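Local coordinates for prepilin-like protein (Thermus thermophilus, PDB 6QVF) that is a type IV pilin linked to natural competence and probably helps capture DNA at the tip of a pilus, at residues 14-25 and 95-106; 33-43 and 78-87. All coordinates share one frame; numbering follows the deposited sequence.

In the fold
From the N terminus the chain runs down the long helix 2-30, whose residues 14-25 meet the hairpin 95-106 only after 69 further residues; contact 1 therefore closes the larger loop. Within that loop, directly after the helix, strand 32-35 leads into contact 2, where 33-43 meets 78-87 in the coil ahead of strand 92-97. The two loops nest and do not cross. Contact 1 fastens the helix to the four-stranded antiparallel sheet, as in other type IV pilins, while contact 2 ties the small three-stranded sheet to the loop after helix 59-66. Their centres lie about 30 Å apart, on opposite sides of the chain's centre.

Contact 1 (14-25 and 95-106); sequences AKAAAVQVLERR and ETIFGIPVAWDI
R25 of the helix reaches down onto W104 and E95 of the hairpin, and its side chain can be followed atom by atom. CB lies 4.1 Å from CD1 of I106. CG turns beside the backbone N (chi1 -61°), and a bend at chi2 lays the chain over the indole. CD then sits above the six-membered ring of W104 in a CH-pi contact, and beyond it the guanidinium lies flat on the indole, planes 10° apart, with CZ 3.3 Å from W104 CZ2: a stacked cation-pi contact over the face of the six-membered ring. NE and NH2 both grip a single oxygen, E95 OE2, each at 3.0 Å; NE comes nearly along the C-O axis, NH2 from above the carboxylate plane. The other oxygen, E95 OE1, takes R24 NH2 at 2.9 Å on its syn side, and that same nitrogen also donates to Q20 OE1. Two arginines thus hold one carboxylate, and a water adds a link from R24 NE to E95 OE2. With an alanine at R25, the W104 face would probably lose its cation and E95 OE2 two of its donors. Farther back along the helix the contact is apolar: V21 CG2 packs 3.8 Å from V102 CG1, and A17 CB fits between I97 CB and V102 CG2. The small A17 and A18 are consistent with the close approach here, the axes of helix 14-25 and strand 100-106 lying 8.7 Å apart and crossing at -39°. The long N-terminal helix laid across an antiparallel sheet is the hallmark of the type IV pilin fold.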
loop_
_atom_site.group_PDB
_atom_site.type_symbol
_atom_site.label_atom_id
_atom_site.label_comp_id
_atom_site.label_asym_id
_atom_site.label_seq_id
_atom_site.Cartn_x
_atom_site.Cartn_y
_atom_site.Cartn_z
ATOM N N ALA B 14 -13.008 -11.109 0.082
ATOM C CA ALA B 14 -12.295 -10.228 -0.844
ATOM C C ALA B 14 -10.902 -9.962 -0.293
ATOM O O ALA B 14 -9.911 -9.979 -1.059
ATOM C CB ALA B 14 -13.054 -8.938 -1.039
ATOM N N LYS B 15 -10.824 -9.712 1.022
ATOM C CA LYS B 15 -9.500 -9.474 1.615
ATOM C C LYS B 15 -8.607 -10.703 1.472
ATOM O O LYS B 15 -7.380 -10.582 1.177
ATOM C CB LYS B 15 -9.571 -9.073 3.095
ATOM C CG LYS B 15 -8.265 -8.459 3.552
ATOM C CD LYS B 15 -7.856 -8.770 4.893
ATOM C CE LYS B 15 -8.890 -8.520 5.955
ATOM N NZ LYS B 15 -8.468 -9.238 7.185
ATOM N N ALA B 16 -9.149 -11.884 1.749
ATOM C CA ALA B 16 -8.336 -13.106 1.641
ATOM C C ALA B 16 -7.825 -13.305 0.203
ATOM O O ALA B 16 -6.670 -13.729 0.001
ATOM C CB ALA B 16 -9.131 -14.296 2.099
ATOM N N ALA B 17 -8.648 -13.024 -0.794
ATOM C CA ALA B 17 -8.251 -13.162 -2.189
ATOM C C ALA B 17 -7.127 -12.156 -2.510
ATOM O O ALA B 17 -6.116 -12.508 -3.148
ATOM C CB ALA B 17 -9.424 -12.925 -3.086
ATOM N N ALA B 18 -7.282 -10.908 -2.046
ATOM C CA ALA B 18 -6.252 -9.906 -2.273
ATOM C C ALA B 18 -4.935 -10.355 -1.634
ATOM O O ALA B 18 -3.879 -10.186 -2.257
ATOM C CB ALA B 18 -6.675 -8.574 -1.729
ATOM N N VAL B 19 -4.973 -10.845 -0.387
ATOM C CA VAL B 19 -3.744 -11.233 0.304
ATOM C C VAL B 19 -3.003 -12.300 -0.516
ATOM O O VAL B 19 -1.755 -12.270 -0.618
ATOM C CB VAL B 19 -4.045 -11.720 1.740
ATOM C CG1 VAL B 19 -2.871 -12.487 2.331
ATOM C CG2 VAL B 19 -4.359 -10.522 2.617
ATOM N N GLN B 20 -3.743 -13.309 -0.993
ATOM C CA GLN B 20 -3.158 -14.465 -1.691
ATOM C C GLN B 20 -2.377 -13.971 -2.923
ATOM O O GLN B 20 -1.239 -14.372 -3.198
ATOM C CB GLN B 20 -4.291 -15.414 -2.093
ATOM C CG GLN B 20 -3.817 -16.682 -2.751
ATOM C CD GLN B 20 -4.950 -17.564 -3.228
ATOM O OE1 GLN B 20 -4.933 -17.987 -4.369
ATOM N NE2 GLN B 20 -5.924 -17.850 -2.363
ATOM N N VAL B 21 -2.994 -13.084 -3.686
ATOM C CA VAL B 21 -2.378 -12.549 -4.898
ATOM C C VAL B 21 -1.199 -11.636 -4.542
ATOM O O VAL B 21 -0.130 -11.705 -5.148
ATOM C CB VAL B 21 -3.422 -11.811 -5.755
ATOM C CG1 VAL B 21 -2.772 -11.143 -6.959
ATOM C CG2 VAL B 21 -4.535 -12.771 -6.166
ATOM N N LEU B 22 -1.355 -10.777 -3.536
ATOM C CA LEU B 22 -0.276 -9.920 -3.104
ATOM C C LEU B 22 0.937 -10.742 -2.669
ATOM O O LEU B 22 2.078 -10.403 -3.039
ATOM C CB LEU B 22 -0.743 -9.030 -1.950
ATOM C CG LEU B 22 0.296 -8.035 -1.442
ATOM C CD1 LEU B 22 0.601 -7.012 -2.504
ATOM C CD2 LEU B 22 -0.169 -7.355 -0.160
ATOM N N GLU B 23 0.701 -11.855 -1.964
ATOM C CA GLU B 23 1.810 -12.723 -1.486
ATOM C C GLU B 23 2.509 -13.346 -2.698
ATOM O O GLU B 23 3.764 -13.382 -2.767
ATOM C CB GLU B 23 1.251 -13.824 -0.575
ATOM C CG GLU B 23 0.913 -13.370 0.831
ATOM C CD GLU B 23 0.214 -14.376 1.738
ATOM O OE1 GLU B 23 -0.433 -15.351 1.230
ATOM O OE2 GLU B 23 0.340 -14.177 2.964
ATOM N N ARG B 24 1.740 -13.833 -3.661
ATOM C CA ARG B 24 2.347 -14.557 -4.783
ATOM C C ARG B 24 3.148 -13.588 -5.654
ATOM O O ARG B 24 4.287 -13.899 -6.045
ATOM C CB ARG B 24 1.313 -15.298 -5.611
ATOM C CG ARG B 24 1.021 -16.675 -5.026
ATOM C CD ARG B 24 0.329 -17.608 -5.990
ATOM N NE ARG B 24 -0.941 -17.046 -6.420
ATOM C CZ ARG B 24 -2.057 -17.159 -5.736
ATOM N NH1 ARG B 24 -2.078 -17.902 -4.634
ATOM N NH2 ARG B 24 -3.122 -16.493 -6.141
ATOM N N ARG B 25 2.598 -12.395 -5.921
ATOM C CA ARG B 25 3.311 -11.454 -6.774
ATOM C C ARG B 25 4.518 -10.837 -6.052
ATOM O O ARG B 25 5.579 -10.636 -6.662
ATOM C CB ARG B 25 2.346 -10.392 -7.314
ATOM C CG ARG B 25 1.242 -11.019 -8.144
ATOM C CD ARG B 25 1.736 -11.746 -9.383
ATOM N NE ARG B 25 0.728 -12.529 -10.072
ATOM C CZ ARG B 25 0.950 -13.246 -11.183
ATOM N NH1 ARG B 25 2.161 -13.307 -11.742
ATOM N NH2 ARG B 25 -0.076 -13.874 -11.754
ATOM N N GLU B 95 -6.277 -11.922 -11.551
ATOM C CA GLU B 95 -6.440 -13.310 -11.132
ATOM C C GLU B 95 -7.845 -13.456 -10.541
ATOM O O GLU B 95 -8.306 -12.610 -9.800
ATOM C CB GLU B 95 -5.410 -13.723 -10.079
ATOM C CG GLU B 95 -3.968 -13.777 -10.519
ATOM C CD GLU B 95 -3.038 -14.370 -9.460
ATOM O OE1 GLU B 95 -3.482 -15.277 -8.734
ATOM O OE2 GLU B 95 -1.861 -13.909 -9.358
ATOM N N THR B 96 -8.508 -14.567 -10.800
ATOM C CA THR B 96 -9.805 -14.816 -10.134
ATOM C C THR B 96 -9.640 -15.933 -9.103
ATOM O O THR B 96 -9.244 -17.031 -9.447
ATOM C CB THR B 96 -10.894 -15.160 -11.151
ATOM O OG1 THR B 96 -10.932 -14.059 -12.068
ATOM C CG2 THR B 96 -12.244 -15.386 -10.504
ATOM N N ILE B 97 -9.955 -15.601 -7.853
ATOM C CA ILE B 97 -9.787 -16.415 -6.653
ATOM C C ILE B 97 -11.185 -16.652 -6.077
ATOM O O ILE B 97 -11.846 -15.712 -5.629
ATOM C CB ILE B 97 -8.903 -15.697 -5.614
ATOM C CG1 ILE B 97 -7.572 -15.215 -6.204
ATOM C CG2 ILE B 97 -8.702 -16.554 -4.365
ATOM C CD1 ILE B 97 -6.732 -16.280 -6.834
ATOM N N PHE B 98 -11.652 -17.891 -6.175
ATOM C CA PHE B 98 -13.009 -18.280 -5.704
ATOM C C PHE B 98 -14.055 -17.263 -6.180
ATOM O O PHE B 98 -14.884 -16.783 -5.387
ATOM C CB PHE B 98 -13.023 -18.412 -4.179
ATOM C CG PHE B 98 -12.076 -19.462 -3.652
ATOM C CD1 PHE B 98 -12.170 -20.774 -4.098
ATOM C CD2 PHE B 98 -11.061 -19.139 -2.758
ATOM C CE1 PHE B 98 -11.307 -21.746 -3.619
ATOM C CE2 PHE B 98 -10.192 -20.118 -2.291
ATOM C CZ PHE B 98 -10.312 -21.417 -2.728
ATOM N N GLY B 99 -13.999 -16.946 -7.475
ATOM C CA GLY B 99 -14.961 -16.113 -8.141
ATOM C C GLY B 99 -14.750 -14.639 -7.893
ATOM O O GLY B 99 -15.571 -13.856 -8.328
ATOM N N ILE B 100 -13.635 -14.271 -7.237
ATOM C CA ILE B 100 -13.348 -12.880 -6.934
ATOM C C ILE B 100 -12.189 -12.426 -7.811
ATOM O O ILE B 100 -11.071 -12.900 -7.659
ATOM C CB ILE B 100 -13.028 -12.668 -5.449
ATOM C CG1 ILE B 100 -14.168 -13.123 -4.540
ATOM C CG2 ILE B 100 -12.662 -11.200 -5.202
ATOM C CD1 ILE B 100 -13.731 -13.366 -3.116
ATOM N N PRO B 101 -12.434 -11.509 -8.763
ATOM C CA PRO B 101 -11.356 -10.957 -9.575
ATOM C C PRO B 101 -10.445 -10.077 -8.708
ATOM O O PRO B 101 -10.925 -9.199 -8.014
ATOM C CB PRO B 101 -12.044 -10.095 -10.639
ATOM C CG PRO B 101 -13.528 -10.120 -10.325
ATOM C CD PRO B 101 -13.727 -10.871 -9.028
ATOM N N VAL B 102 -9.127 -10.272 -8.859
ATOM C CA VAL B 102 -8.148 -9.483 -8.213
ATOM C C VAL B 102 -7.233 -8.880 -9.276
ATOM O O VAL B 102 -6.433 -9.600 -9.891
ATOM C CB VAL B 102 -7.324 -10.328 -7.224
ATOM C CG1 VAL B 102 -6.390 -9.434 -6.440
ATOM C CG2 VAL B 102 -8.233 -11.134 -6.273
ATOM N N ALA B 103 -7.315 -7.554 -9.462
ATOM C CA ALA B 103 -6.362 -6.820 -10.308
ATOM C C ALA B 103 -5.050 -6.737 -9.547
ATOM O O ALA B 103 -5.040 -6.543 -8.323
ATOM C CB ALA B 103 -6.870 -5.457 -10.615
ATOM N N TRP B 104 -3.935 -6.900 -10.255
ATOM C CA TRP B 104 -2.631 -6.864 -9.606
ATOM C C TRP B 104 -1.631 -6.184 -10.529
ATOM O O TRP B 104 -1.767 -6.217 -11.748
ATOM C CB TRP B 104 -2.137 -8.268 -9.210
ATOM C CG TRP B 104 -1.908 -9.174 -10.384
ATOM C CD1 TRP B 104 -2.784 -10.073 -10.898
ATOM C CD2 TRP B 104 -0.690 -9.322 -11.139
ATOM N NE1 TRP B 104 -2.229 -10.735 -11.956
ATOM C CE2 TRP B 104 -0.938 -10.308 -12.130
ATOM C CE3 TRP B 104 0.578 -8.739 -11.086
ATOM C CZ2 TRP B 104 0.039 -10.701 -13.049
ATOM C CZ3 TRP B 104 1.529 -9.107 -12.023
ATOM C CH2 TRP B 104 1.250 -10.074 -12.987
ATOM N N ASP B 105 -0.672 -5.501 -9.903
ATOM C CA ASP B 105 0.322 -4.746 -10.659
ATOM C C ASP B 105 1.629 -4.709 -9.870
ATOM O O ASP B 105 1.634 -4.386 -8.671
ATOM C CB ASP B 105 -0.174 -3.308 -10.861
ATOM C CG ASP B 105 0.781 -2.426 -11.631
ATOM O OD1 ASP B 105 1.740 -1.949 -11.042
ATOM O OD2 ASP B 105 0.519 -2.213 -12.844
ATOM N N ILE B 106 2.722 -5.007 -10.569
ATOM C CA ILE B 106 4.091 -4.851 -10.098
ATOM C C ILE B 106 4.735 -3.730 -10.895
ATOM O O ILE B 106 4.658 -3.743 -12.142
ATOM C CB ILE B 106 4.891 -6.138 -10.338
ATOM C CG1 ILE B 106 4.279 -7.366 -9.671
ATOM C CG2 ILE B 106 6.328 -5.949 -9.935
ATOM C CD1 ILE B 106 4.924 -8.694 -10.068
HETATM O O HOH W 1 0.035 -15.833 -8.564
#

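Contact 2 (33-43 and 78-87); sequences EIVPALSPYKD and RGGSVANLRP
E33 meets R86 at the edge of the small sheet, where strand 32-35 passes into a loop of two successive type I turns that packs on the coil 78-87. The direct ion pair is long, with E33 OE1 3.9 Å from R86 NH2 and well out of the guanidinium plane; a water bridges E33 OE2 to the same nitrogen, and E33 OE1 also bonds to Y59. S39 OG accepts from Y41 N, forming an ST turn. P40 CB rests 3.4 Å from N84 OD1. Y41 is the central side chain: with CG anti to the carbonyl carbon (chi1 -48°) it turns a ring face to R86, whose CG lies over the middle in a CH-pi contact, 3.7 Å from the centroid, while P40 CG backs the opposite face. The ring edge meets N84 O, and a water links Y41 OH to the carbonyls of A83 and L85. Outside the two segments, D62 pairs with both R78 and R86, and F58 N bonds to D43 OD2. At D43 the carboxylate receives R78 side-on, one nitrogen to each oxygen: NE to OD1 at 2.9 Å, and NH2 to the syn lone pair of OD2 at 3.0 Å, with an N-H...O angle of 164°.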
loop_
_atom_site.group_PDB
_atom_site.type_symbol
_atom_site.label_atom_id
_atom_site.label_comp_id
_atom_site.label_asym_id
_atom_site.label_seq_id
_atom_site.Cartn_x
_atom_site.Cartn_y
_atom_site.Cartn_z
ATOM N N GLU B 33 17.793 -16.770 -8.150
ATOM C CA GLU B 33 18.200 -18.029 -8.774
ATOM C C GLU B 33 19.713 -18.007 -8.950
ATOM O O GLU B 33 20.326 -16.928 -9.133
ATOM C CB GLU B 33 17.405 -18.108 -10.077
ATOM C CG GLU B 33 17.796 -19.117 -11.106
ATOM C CD GLU B 33 16.994 -18.962 -12.384
ATOM O OE1 GLU B 33 15.862 -18.425 -12.329
ATOM O OE2 GLU B 33 17.499 -19.376 -13.442
ATOM N N ILE B 34 20.318 -19.186 -8.900
ATOM C CA ILE B 34 21.732 -19.325 -9.152
ATOM C C ILE B 34 21.936 -19.527 -10.655
ATOM O O ILE B 34 21.258 -20.342 -11.291
ATOM C CB ILE B 34 22.304 -20.509 -8.348
ATOM C CG1 ILE B 34 22.058 -20.364 -6.854
ATOM C CG2 ILE B 34 23.783 -20.662 -8.642
ATOM C CD1 ILE B 34 22.494 -19.046 -6.281
ATOM N N VAL B 35 22.898 -18.791 -11.216
ATOM C CA VAL B 35 23.179 -18.838 -12.634
ATOM C C VAL B 35 24.692 -18.891 -12.822
ATOM O O VAL B 35 25.460 -18.457 -11.971
ATOM C CB VAL B 35 22.565 -17.636 -13.386
ATOM C CG1 VAL B 35 21.053 -17.543 -13.175
ATOM C CG2 VAL B 35 23.245 -16.318 -13.008
ATOM N N PRO B 36 25.158 -19.397 -13.974
ATOM C CA PRO B 36 26.591 -19.440 -14.263
ATOM C C PRO B 36 27.126 -18.049 -14.614
ATOM O O PRO B 36 26.335 -17.126 -14.900
ATOM C CB PRO B 36 26.709 -20.418 -15.433
ATOM C CG PRO B 36 25.355 -20.480 -16.052
ATOM C CD PRO B 36 24.349 -20.081 -14.984
ATOM N N ALA B 37 28.455 -17.909 -14.582
ATOM C CA ALA B 37 29.145 -16.629 -14.835
ATOM C C ALA B 37 28.836 -16.086 -16.231
ATOM O O ALA B 37 28.951 -14.878 -16.434
ATOM C CB ALA B 37 30.628 -16.795 -14.651
ATOM N N LEU B 38 28.436 -16.953 -17.172
ATOM C CA LEU B 38 28.129 -16.509 -18.531
ATOM C C LEU B 38 26.676 -16.020 -18.660
ATOM O O LEU B 38 26.307 -15.542 -19.720
ATOM C CB LEU B 38 28.431 -17.637 -19.523
ATOM C CG LEU B 38 29.923 -17.903 -19.753
ATOM C CD1 LEU B 38 30.147 -19.154 -20.578
ATOM C CD2 LEU B 38 30.590 -16.719 -20.416
ATOM N N SER B 39 25.856 -16.151 -17.604
ATOM C CA SER B 39 24.445 -15.731 -17.681
ATOM C C SER B 39 24.342 -14.224 -17.862
ATOM O O SER B 39 25.011 -13.442 -17.163
ATOM C CB SER B 39 23.645 -16.139 -16.474
ATOM O OG SER B 39 22.328 -15.589 -16.548
ATOM N N PRO B 40 23.475 -13.773 -18.794
ATOM C CA PRO B 40 23.199 -12.346 -18.949
ATOM C C PRO B 40 22.450 -11.767 -17.745
ATOM O O PRO B 40 22.397 -10.531 -17.617
ATOM C CB PRO B 40 22.316 -12.268 -20.198
ATOM C CG PRO B 40 21.635 -13.633 -20.246
ATOM C CD PRO B 40 22.664 -14.601 -19.702
ATOM N N TYR B 41 21.938 -12.654 -16.864
ATOM C CA TYR B 41 21.114 -12.205 -15.728
ATOM C C TYR B 41 21.874 -12.227 -14.406
ATOM O O TYR B 41 21.294 -12.026 -13.344
ATOM C CB TYR B 41 19.840 -13.047 -15.647
ATOM C CG TYR B 41 19.124 -13.208 -16.952
ATOM C CD1 TYR B 41 18.784 -12.111 -17.731
ATOM C CD2 TYR B 41 18.736 -14.451 -17.395
ATOM C CE1 TYR B 41 18.110 -12.245 -18.924
ATOM C CE2 TYR B 41 18.037 -14.601 -18.577
ATOM C CZ TYR B 41 17.755 -13.502 -19.359
ATOM O OH TYR B 41 17.100 -13.619 -20.541
ATOM N N LYS B 42 23.186 -12.465 -14.460
ATOM C CA LYS B 42 23.979 -12.488 -13.253
ATOM C C LYS B 42 23.966 -11.119 -12.565
ATOM O O LYS B 42 24.013 -10.084 -13.232
ATOM C CB LYS B 42 25.409 -12.950 -13.550
ATOM C CG LYS B 42 26.299 -11.923 -14.239
ATOM C CD LYS B 42 27.602 -12.520 -14.730
ATOM C CE LYS B 42 28.665 -11.488 -15.058
ATOM N NZ LYS B 42 28.207 -10.537 -16.083
ATOM N N ASP B 43 23.870 -11.126 -11.220
ATOM C CA ASP B 43 23.891 -9.894 -10.429
ATOM C C ASP B 43 25.073 -9.858 -9.458
ATOM O O ASP B 43 25.754 -8.851 -9.359
ATOM C CB ASP B 43 22.543 -9.700 -9.740
ATOM C CG ASP B 43 21.449 -9.360 -10.745
ATOM O OD1 ASP B 43 21.682 -8.447 -11.580
ATOM O OD2 ASP B 43 20.378 -10.003 -10.705
ATOM N N ARG B 78 23.327 -5.463 -15.260
ATOM C CA ARG B 78 22.898 -6.189 -16.439
ATOM C C ARG B 78 23.527 -5.605 -17.709
ATOM O O ARG B 78 22.914 -5.551 -18.715
ATOM C CB ARG B 78 21.367 -6.218 -16.550
ATOM C CG ARG B 78 20.672 -6.855 -15.338
ATOM C CD ARG B 78 20.995 -8.336 -15.149
ATOM N NE ARG B 78 20.273 -8.932 -14.040
ATOM C CZ ARG B 78 19.043 -9.452 -14.116
ATOM N NH1 ARG B 78 18.374 -9.448 -15.269
ATOM N NH2 ARG B 78 18.489 -9.906 -12.998
ATOM N N GLY B 79 24.763 -5.142 -17.613
ATOM C CA GLY B 79 25.484 -4.618 -18.775
ATOM C C GLY B 79 24.841 -3.378 -19.384
ATOM O O GLY B 79 25.127 -3.008 -20.530
ATOM N N GLY B 80 23.963 -2.727 -18.627
ATOM C CA GLY B 80 23.307 -1.473 -19.088
ATOM C C GLY B 80 22.345 -1.700 -20.231
ATOM O O GLY B 80 21.987 -0.719 -20.893
ATOM N N SER B 81 21.871 -2.946 -20.425
ATOM C CA SER B 81 21.096 -3.287 -21.614
ATOM C C SER B 81 19.754 -3.935 -21.277
ATOM O O SER B 81 19.681 -4.876 -20.472
ATOM C CB SER B 81 21.873 -4.207 -22.513
ATOM O OG SER B 81 21.063 -4.644 -23.583
ATOM N N VAL B 82 18.692 -3.462 -21.948
ATOM C CA VAL B 82 17.364 -4.092 -21.809
ATOM C C VAL B 82 17.394 -5.538 -22.322
ATOM O O VAL B 82 16.487 -6.318 -21.979
ATOM C CB VAL B 82 16.220 -3.298 -22.472
ATOM C CG1 VAL B 82 16.096 -1.923 -21.869
ATOM C CG2 VAL B 82 16.350 -3.224 -23.979
ATOM N N ALA B 83 18.375 -5.883 -23.168
ATOM C CA ALA B 83 18.481 -7.250 -23.689
ATOM C C ALA B 83 18.844 -8.241 -22.572
ATOM O O ALA B 83 18.671 -9.426 -22.712
ATOM C CB ALA B 83 19.483 -7.314 -24.811
ATOM N N ASN B 84 19.348 -7.733 -21.453
ATOM C CA ASN B 84 19.779 -8.568 -20.328
ATOM C C ASN B 84 18.764 -8.496 -19.185
ATOM O O ASN B 84 19.078 -8.805 -18.046
ATOM C CB ASN B 84 21.165 -8.151 -19.840
ATOM C CG ASN B 84 22.225 -8.355 -20.905
ATOM O OD1 ASN B 84 22.082 -9.251 -21.741
ATOM N ND2 ASN B 84 23.250 -7.507 -20.905
ATOM N N LEU B 85 17.531 -8.103 -19.507
ATOM C CA LEU B 85 16.359 -8.267 -18.629
ATOM C C LEU B 85 15.521 -9.458 -19.122
ATOM O O LEU B 85 15.322 -9.685 -20.338
ATOM C CB LEU B 85 15.545 -6.975 -18.615
ATOM C CG LEU B 85 16.258 -5.694 -18.233
ATOM C CD1 LEU B 85 15.339 -4.533 -18.526
ATOM C CD2 LEU B 85 16.679 -5.701 -16.772
ATOM N N ARG B 86 15.028 -10.250 -18.172
ATOM C CA ARG B 86 14.348 -11.470 -18.500
ATOM C C ARG B 86 13.095 -11.182 -19.323
ATOM O O ARG B 86 12.301 -10.312 -18.989
ATOM C CB ARG B 86 13.946 -12.206 -17.224
ATOM C CG ARG B 86 15.078 -12.987 -16.595
ATOM C CD ARG B 86 14.636 -13.658 -15.322
ATOM N NE ARG B 86 15.714 -14.541 -14.849
ATOM C CZ ARG B 86 16.647 -14.232 -13.952
ATOM N NH1 ARG B 86 16.697 -13.026 -13.393
ATOM N NH2 ARG B 86 17.544 -15.149 -13.624
ATOM N N PRO B 87 12.881 -11.926 -20.436
ATOM C CA PRO B 87 11.708 -11.738 -21.281
ATOM C C PRO B 87 10.529 -12.480 -20.648
ATOM O O PRO B 87 10.716 -13.341 -19.826
ATOM C CB PRO B 87 12.177 -12.366 -22.606
ATOM C CG PRO B 87 13.013 -13.539 -22.140
ATOM C CD PRO B 87 13.780 -12.979 -20.956
HETATM O O HOH W 2 17.791 -17.699 -15.339
HETATM O O HOH W 3 16.560 -11.249 -22.444
HETATM O O HOH W 4 23.874 -7.014 -12.945
#